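Local coordinates for protein cysteine protease-like virA (Shigella flexneri, PDB 3EB8) that promotes bacterial entry into epithelial cells and later spread within and between them as a secreted virulence effector, its proposed tubulin-protease activity being disputed, at residues E248-Y251 against A252-M255; A235-Q238 against S239-I242; K199-N202 against S203-Q207. All coordinates share one frame; numbering follows the deposited sequence.

In the fold
All three contacts are local ones, and all lie in the region 182-273 described as tubulin-binding. In chain order, interaction 3 comes first, on helix 194-204; interaction 2 forms the turns between helices 226-234 and 245-265; interaction 1 sits near the start of that second helix. Interactions 1 and 2 have centres about 16 Å apart and touch where E248 CG packs on I242 CG2 at 4.0 Å. Interaction 3 stands apart, its centre about 30 Å from that of interaction 2 and about 43 Å from that of interaction 1, on the opposite side of the chain's centre from interaction 1. The region therefore stretches across much of the molecule.

Interaction 1: residues E248-Y251 against A252-M255; sequences EHIY and AQIM
M255 lies over one face of the Y251 ring, its sulfur 3.8 Å from the ring centroid and 31° off the normal. SD is closest to Y251 CZ, at 3.3 Å, so it sits toward the hydroxyl end of the ring. CG covers the same face and makes a CH-pi contact, while the methyl CE reaches across to Y251 CE2 at 3.3 Å. Two torsions set this up: Y251 carries CG anti to its backbone N (chi1 -177°), and M255 runs extended until a bend at chi3 (-62°) turns the methyl over the ring. I321 and F351, from two strands of the mixed sheet, also touch the tyrosine side chain.

Two residues back along the chain, on another side of the helix, Q253 CG lies over a face of the H249 imidazole. The amide beyond it is turned about halfway between parallel and perpendicular to the ring, and Q253 NE2 comes to 3.1 Å from H249 CE1. On the flank between these pairs, I250 CG2 packs on I254 CD1 at 4.0 Å, and I254 leans on N319 and F351. Four backbone bonds carry the spine, from A252 N to E248 O through to M255 N to Y251 O at 2.9 Å. These unbroken i to i+4 bonds are those of an alpha-helix, and the Met-aromatic contact uses the same spacing on the part of helix 245-265 that rests on the sheet.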
loop_
_atom_site.group_PDB
_atom_site.type_symbol
_atom_site.label_atom_id
_atom_site.label_comp_id
_atom_site.label_asym_id
_atom_site.label_seq_id
_atom_site.Cartn_x
_atom_site.Cartn_y
_atom_site.Cartn_z
ATOM N N GLU A 248 -7.937 -13.761 -6.269
ATOM C CA GLU A 248 -8.977 -14.475 -5.555
ATOM C C GLU A 248 -8.423 -15.735 -4.894
ATOM O O GLU A 248 -8.745 -16.029 -3.747
ATOM C CB GLU A 248 -10.118 -14.844 -6.507
ATOM C CG GLU A 248 -11.052 -13.683 -6.796
ATOM C CD GLU A 248 -12.267 -14.090 -7.618
ATOM O OE1 GLU A 248 -12.225 -15.159 -8.274
ATOM O OE2 GLU A 248 -13.261 -13.331 -7.610
ATOM N N HIS A 249 -7.586 -16.467 -5.623
ATOM C CA HIS A 249 -7.093 -17.737 -5.143
ATOM C C HIS A 249 -6.149 -17.507 -3.963
ATOM O O HIS A 249 -6.328 -18.087 -2.888
ATOM C CB HIS A 249 -6.433 -18.520 -6.282
ATOM C CG HIS A 249 -6.114 -19.936 -5.933
ATOM N ND1 HIS A 249 -4.821 -20.394 -5.787
ATOM C CD2 HIS A 249 -6.921 -20.999 -5.700
ATOM C CE1 HIS A 249 -4.846 -21.680 -5.482
ATOM N NE2 HIS A 249 -6.106 -22.071 -5.422
ATOM N N ILE A 250 -5.161 -16.644 -4.146
ATOM C CA ILE A 250 -4.254 -16.356 -3.052
ATOM C C ILE A 250 -5.047 -15.860 -1.841
ATOM O O ILE A 250 -4.822 -16.281 -0.714
ATOM C CB ILE A 250 -3.194 -15.295 -3.424
ATOM C CG1 ILE A 250 -2.556 -15.627 -4.772
ATOM C CG2 ILE A 250 -2.139 -15.208 -2.336
ATOM C CD1 ILE A 250 -2.240 -17.099 -4.949
ATOM N N TYR A 251 -5.979 -14.953 -2.078
ATOM C CA TYR A 251 -6.707 -14.340 -0.979
ATOM C C TYR A 251 -7.480 -15.419 -0.208
ATOM O O TYR A 251 -7.514 -15.414 1.036
ATOM C CB TYR A 251 -7.632 -13.251 -1.527
ATOM C CG TYR A 251 -8.401 -12.479 -0.494
ATOM C CD1 TYR A 251 -7.754 -11.852 0.551
ATOM C CD2 TYR A 251 -9.773 -12.343 -0.589
ATOM C CE1 TYR A 251 -8.451 -11.135 1.493
ATOM C CE2 TYR A 251 -10.483 -11.624 0.344
ATOM C CZ TYR A 251 -9.812 -11.021 1.387
ATOM O OH TYR A 251 -10.503 -10.302 2.332
ATOM N N ALA A 252 -8.067 -16.364 -0.948
ATOM C CA ALA A 252 -8.826 -17.453 -0.336
ATOM C C ALA A 252 -7.941 -18.350 0.516
ATOM O O ALA A 252 -8.359 -18.795 1.589
ATOM C CB ALA A 252 -9.537 -18.277 -1.395
ATOM N N GLN A 253 -6.729 -18.629 0.038
ATOM C CA GLN A 253 -5.792 -19.452 0.797
ATOM C C GLN A 253 -5.379 -18.750 2.083
ATOM O O GLN A 253 -5.238 -19.377 3.130
ATOM C CB GLN A 253 -4.553 -19.787 -0.035
ATOM C CG GLN A 253 -4.841 -20.724 -1.185
ATOM C CD GLN A 253 -3.631 -20.978 -2.050
ATOM O OE1 GLN A 253 -2.739 -20.135 -2.158
ATOM N NE2 GLN A 253 -3.595 -22.146 -2.682
ATOM N N ILE A 254 -5.196 -17.442 1.988
ATOM C CA ILE A 254 -4.825 -16.647 3.132
ATOM C C ILE A 254 -5.951 -16.602 4.167
ATOM O O ILE A 254 -5.709 -16.820 5.356
ATOM C CB ILE A 254 -4.383 -15.246 2.703
ATOM C CG1 ILE A 254 -2.923 -15.321 2.251
ATOM C CG2 ILE A 254 -4.573 -14.259 3.860
ATOM C CD1 ILE A 254 -2.449 -14.158 1.475
ATOM N N MET A 255 -7.181 -16.358 3.722
ATOM C CA MET A 255 -8.296 -16.331 4.659
ATOM C C MET A 255 -8.528 -17.703 5.276
ATOM O O MET A 255 -8.945 -17.793 6.432
ATOM C CB MET A 255 -9.575 -15.790 4.017
ATOM C CG MET A 255 -9.489 -14.307 3.678
ATOM S SD MET A 255 -11.051 -13.618 3.078
ATOM C CE MET A 255 -11.319 -14.582 1.596
#

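Interaction 2: residues A235-Q238 against S239-I242; sequences AFWQ and SLHI
Two type I beta turns overlap here, W237 to L240 and S239 to I242, so S239 and L240 belong to both. The first is closed by L240 N bonding to W237 O at 3.1 Å; the donor approaches from above the carbonyl plane, 62° out of it. I242 N closes the second on S239 O, also at 3.1 Å.

The W237 indole lies against the first turn. Chi1 of -175° sets it beside W237's own carbonyl carbon, on the side of the residues that follow. S239 CB then sits over the six-membered ring, 3.9 Å from its centroid and 16° off the normal, a CH-pi contact. W237 CE3 passes L240 N at 3.4 Å, and L240 CB lies near the same ring carbon at 4.3 Å. The F137 ring also meets the indole.

Further bonds tie the backbone to its surroundings: Q238 N to D143 of helix 140-149, A235 O to S304, and L240 O to R347. L240 itself packs on T323 and Y325 of strand 315-327. The whole is a connection of two overlapping type I beta turns between helices 226-234 and 245-265, laid against the mixed sheet.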
loop_
_atom_site.group_PDB
_atom_site.type_symbol
_atom_site.label_atom_id
_atom_site.label_comp_id
_atom_site.label_asym_id
_atom_site.label_seq_id
_atom_site.Cartn_x
_atom_site.Cartn_y
_atom_site.Cartn_z
ATOM N N ALA A 235 -8.563 5.220 -3.782
ATOM C CA ALA A 235 -7.700 4.383 -2.947
ATOM C C ALA A 235 -8.481 3.625 -1.877
ATOM O O ALA A 235 -8.000 2.631 -1.343
ATOM C CB ALA A 235 -6.573 5.211 -2.295
ATOM N N PHE A 236 -9.682 4.109 -1.572
ATOM C CA PHE A 236 -10.507 3.523 -0.518
ATOM C C PHE A 236 -11.536 2.497 -1.042
ATOM O O PHE A 236 -12.192 1.832 -0.249
ATOM C CB PHE A 236 -11.215 4.620 0.299
ATOM C CG PHE A 236 -10.285 5.468 1.127
ATOM C CD1 PHE A 236 -9.630 6.554 0.569
ATOM C CD2 PHE A 236 -10.071 5.180 2.473
ATOM C CE1 PHE A 236 -8.773 7.335 1.339
ATOM C CE2 PHE A 236 -9.212 5.959 3.243
ATOM C CZ PHE A 236 -8.566 7.038 2.678
ATOM N N TRP A 237 -11.697 2.369 -2.364
ATOM C CA TRP A 237 -12.697 1.421 -2.861
ATOM C C TRP A 237 -12.493 0.001 -2.257
ATOM O O TRP A 237 -11.393 -0.560 -2.307
ATOM C CB TRP A 237 -12.763 1.389 -4.399
ATOM C CG TRP A 237 -13.891 0.502 -4.906
ATOM C CD1 TRP A 237 -15.180 0.460 -4.434
ATOM C CD2 TRP A 237 -13.825 -0.459 -5.958
ATOM N NE1 TRP A 237 -15.908 -0.465 -5.123
ATOM C CE2 TRP A 237 -15.107 -1.049 -6.065
ATOM C CE3 TRP A 237 -12.815 -0.866 -6.842
ATOM C CZ2 TRP A 237 -15.410 -2.034 -7.019
ATOM C CZ3 TRP A 237 -13.118 -1.851 -7.796
ATOM C CH2 TRP A 237 -14.412 -2.427 -7.867
ATOM N N GLN A 238 -13.550 -0.566 -1.679
ATOM C CA GLN A 238 -13.413 -1.804 -0.901
ATOM C C GLN A 238 -12.916 -3.006 -1.708
ATOM O O GLN A 238 -12.288 -3.901 -1.157
ATOM C CB GLN A 238 -14.732 -2.143 -0.218
ATOM C CG GLN A 238 -15.918 -2.247 -1.171
ATOM C CD GLN A 238 -17.210 -2.634 -0.454
ATOM O OE1 GLN A 238 -18.099 -1.797 -0.240
ATOM N NE2 GLN A 238 -17.308 -3.904 -0.063
ATOM N N SER A 239 -13.207 -3.028 -3.007
ATOM C CA SER A 239 -12.803 -4.141 -3.882
ATOM C C SER A 239 -11.694 -3.735 -4.846
ATOM O O SER A 239 -11.448 -4.397 -5.842
ATOM C CB SER A 239 -14.003 -4.676 -4.659
ATOM O OG SER A 239 -15.062 -4.958 -3.775
ATOM N N LEU A 240 -11.009 -2.648 -4.530
ATOM C CA LEU A 240 -9.884 -2.185 -5.335
ATOM C C LEU A 240 -8.923 -3.308 -5.770
ATOM O O LEU A 240 -8.413 -3.288 -6.875
ATOM C CB LEU A 240 -9.117 -1.114 -4.565
ATOM C CG LEU A 240 -8.012 -0.412 -5.347
ATOM C CD1 LEU A 240 -8.604 0.460 -6.425
ATOM C CD2 LEU A 240 -7.177 0.424 -4.400
ATOM N N HIS A 241 -8.687 -4.284 -4.904
ATOM C CA HIS A 241 -7.654 -5.297 -5.140
ATOM C C HIS A 241 -8.119 -6.550 -5.873
ATOM O O HIS A 241 -7.294 -7.376 -6.240
ATOM C CB HIS A 241 -7.023 -5.751 -3.814
ATOM C CG HIS A 241 -8.002 -6.356 -2.853
ATOM N ND1 HIS A 241 -8.831 -5.592 -2.054
ATOM C CD2 HIS A 241 -8.309 -7.645 -2.576
ATOM C CE1 HIS A 241 -9.592 -6.382 -1.321
ATOM N NE2 HIS A 241 -9.293 -7.635 -1.616
ATOM N N ILE A 242 -9.413 -6.745 -6.039
ATOM C CA ILE A 242 -9.845 -7.969 -6.701
ATOM C C ILE A 242 -9.654 -7.813 -8.206
ATOM O O ILE A 242 -10.545 -7.335 -8.888
ATOM C CB ILE A 242 -11.309 -8.313 -6.381
ATOM C CG1 ILE A 242 -11.553 -8.251 -4.879
ATOM C CG2 ILE A 242 -11.644 -9.703 -6.884
ATOM C CD1 ILE A 242 -10.752 -9.250 -4.115
#

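Interaction 3: residues K199-N202 against S203-Q207; sequences KIIN and SNFPQ
K199 and S203 grip each other twice over, through backbone and side chain. S203 N bonds to K199 O at 2.9 Å, and the S203 hydroxyl adds a weak bond from OG to the same oxygen at 3.4 Å. OG in turn accepts from K199 NZ at 3.1 Å; bends at chi2 and chi4 curl the lysine forward along the helix so that its ammonium group arrives beside the serine. OG is thus donor and acceptor at once.

One residue on, I200 O takes two donors from N204. The backbone N bonds at 3.0 Å, bent at the hydrogen because it is shared with I201 O in a bifurcated bond, whereas ND2 approaches at 3.2 Å from above the carbonyl plane, 46° out of it. The stronger hold on the amide is D172 of helix 167-176, to which ND2 bonds as well. N202 faces another neighbour: its OD1 accepts from K216 NZ of helix 210-221, and ND2 makes a weak bond to N198 O.

Apolar packing adds to these bonds, with I201 CG2 4.3 Å from F205 CD1 and both side chains packed against helix 210-221. A serine hydroxyl turned to the carbonyl four residues back is common in alpha-helices; the asparagine amide adds a second donor on I200 O. Here helix 194-204 runs into the connection to helix 210-221, with helix 167-176 against the I200 and N204 side.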
loop_
_atom_site.group_PDB
_atom_site.type_symbol
_atom_site.label_atom_id
_atom_site.label_comp_id
_atom_site.label_asym_id
_atom_site.label_seq_id
_atom_site.Cartn_x
_atom_site.Cartn_y
_atom_site.Cartn_z
ATOM N N LYS A 199 -9.948 27.673 2.687
ATOM C CA LYS A 199 -10.551 27.708 4.015
ATOM C C LYS A 199 -10.077 26.537 4.883
ATOM O O LYS A 199 -9.449 26.729 5.927
ATOM C CB LYS A 199 -12.078 27.700 3.887
ATOM C CG LYS A 199 -12.827 27.126 5.083
ATOM C CD LYS A 199 -13.067 28.169 6.158
ATOM C CE LYS A 199 -13.819 27.555 7.319
ATOM N NZ LYS A 199 -13.216 26.246 7.705
ATOM N N ILE A 200 -10.382 25.325 4.437
ATOM C CA ILE A 200 -9.942 24.099 5.101
ATOM C C ILE A 200 -8.438 24.070 5.384
ATOM O O ILE A 200 -8.005 23.838 6.516
ATOM C CB ILE A 200 -10.220 22.896 4.202
ATOM C CG1 ILE A 200 -11.671 22.897 3.742
ATOM C CG2 ILE A 200 -9.907 21.628 4.927
ATOM C CD1 ILE A 200 -11.965 21.778 2.765
ATOM N N ILE A 201 -7.652 24.282 4.329
ATOM C CA ILE A 201 -6.204 24.201 4.405
ATOM C C ILE A 201 -5.700 25.088 5.526
ATOM O O ILE A 201 -4.932 24.640 6.382
ATOM C CB ILE A 201 -5.548 24.561 3.046
ATOM C CG1 ILE A 201 -5.505 23.308 2.169
ATOM C CG2 ILE A 201 -4.137 25.115 3.227
ATOM C CD1 ILE A 201 -5.462 23.595 0.694
ATOM N N ASN A 202 -6.168 26.334 5.536
ATOM C CA ASN A 202 -5.775 27.278 6.576
ATOM C C ASN A 202 -6.303 26.921 7.965
ATOM O O ASN A 202 -5.630 27.181 8.962
ATOM C CB ASN A 202 -6.125 28.712 6.182
ATOM C CG ASN A 202 -5.009 29.379 5.400
ATOM O OD1 ASN A 202 -3.849 29.364 5.824
ATOM N ND2 ASN A 202 -5.345 29.958 4.255
ATOM N N SER A 203 -7.483 26.305 8.025
ATOM C CA SER A 203 -8.010 25.800 9.295
ATOM C C SER A 203 -7.093 24.733 9.893
ATOM O O SER A 203 -6.972 24.625 11.107
ATOM C CB SER A 203 -9.419 25.209 9.118
ATOM O OG SER A 203 -10.426 26.212 9.097
ATOM N N ASN A 204 -6.456 23.944 9.032
ATOM C CA ASN A 204 -5.689 22.774 9.477
ATOM C C ASN A 204 -4.187 22.965 9.494
ATOM O O ASN A 204 -3.453 22.050 9.862
ATOM C CB ASN A 204 -6.019 21.537 8.630
ATOM C CG ASN A 204 -7.330 20.901 9.024
ATOM O OD1 ASN A 204 -7.429 20.264 10.076
ATOM N ND2 ASN A 204 -8.354 21.086 8.192
ATOM N N PHE A 205 -3.740 24.143 9.082
ATOM C CA PHE A 205 -2.322 24.482 9.105
ATOM C C PHE A 205 -2.105 25.878 9.703
ATOM O O PHE A 205 -1.949 26.858 8.976
ATOM C CB PHE A 205 -1.724 24.405 7.697
ATOM C CG PHE A 205 -1.480 23.000 7.209
ATOM C CD1 PHE A 205 -2.018 22.564 6.004
ATOM C CD2 PHE A 205 -0.708 22.119 7.940
ATOM C CE1 PHE A 205 -1.789 21.270 5.539
ATOM C CE2 PHE A 205 -0.478 20.823 7.484
ATOM C CZ PHE A 205 -1.022 20.402 6.283
ATOM N N PRO A 206 -2.095 25.966 11.041
ATOM C CA PRO A 206 -1.893 27.229 11.762
ATOM C C PRO A 206 -0.440 27.704 11.700
ATOM O O PRO A 206 -0.184 28.900 11.529
ATOM C CB PRO A 206 -2.250 26.875 13.215
ATOM C CG PRO A 206 -2.814 25.478 13.180
ATOM C CD PRO A 206 -2.258 24.828 11.959
ATOM N N GLN A 207 0.491 26.764 11.835
ATOM C CA GLN A 207 1.927 27.061 11.849
ATOM C C GLN A 207 2.389 27.903 10.649
ATOM O O GLN A 207 1.930 27.713 9.523
ATOM C CB GLN A 207 2.732 25.762 11.919
ATOM C CG GLN A 207 2.045 24.606 12.662
ATOM C CD GLN A 207 1.104 23.782 11.779
ATOM O OE1 GLN A 207 0.768 22.639 12.104
ATOM N NE2 GLN A 207 0.680 24.360 10.661
#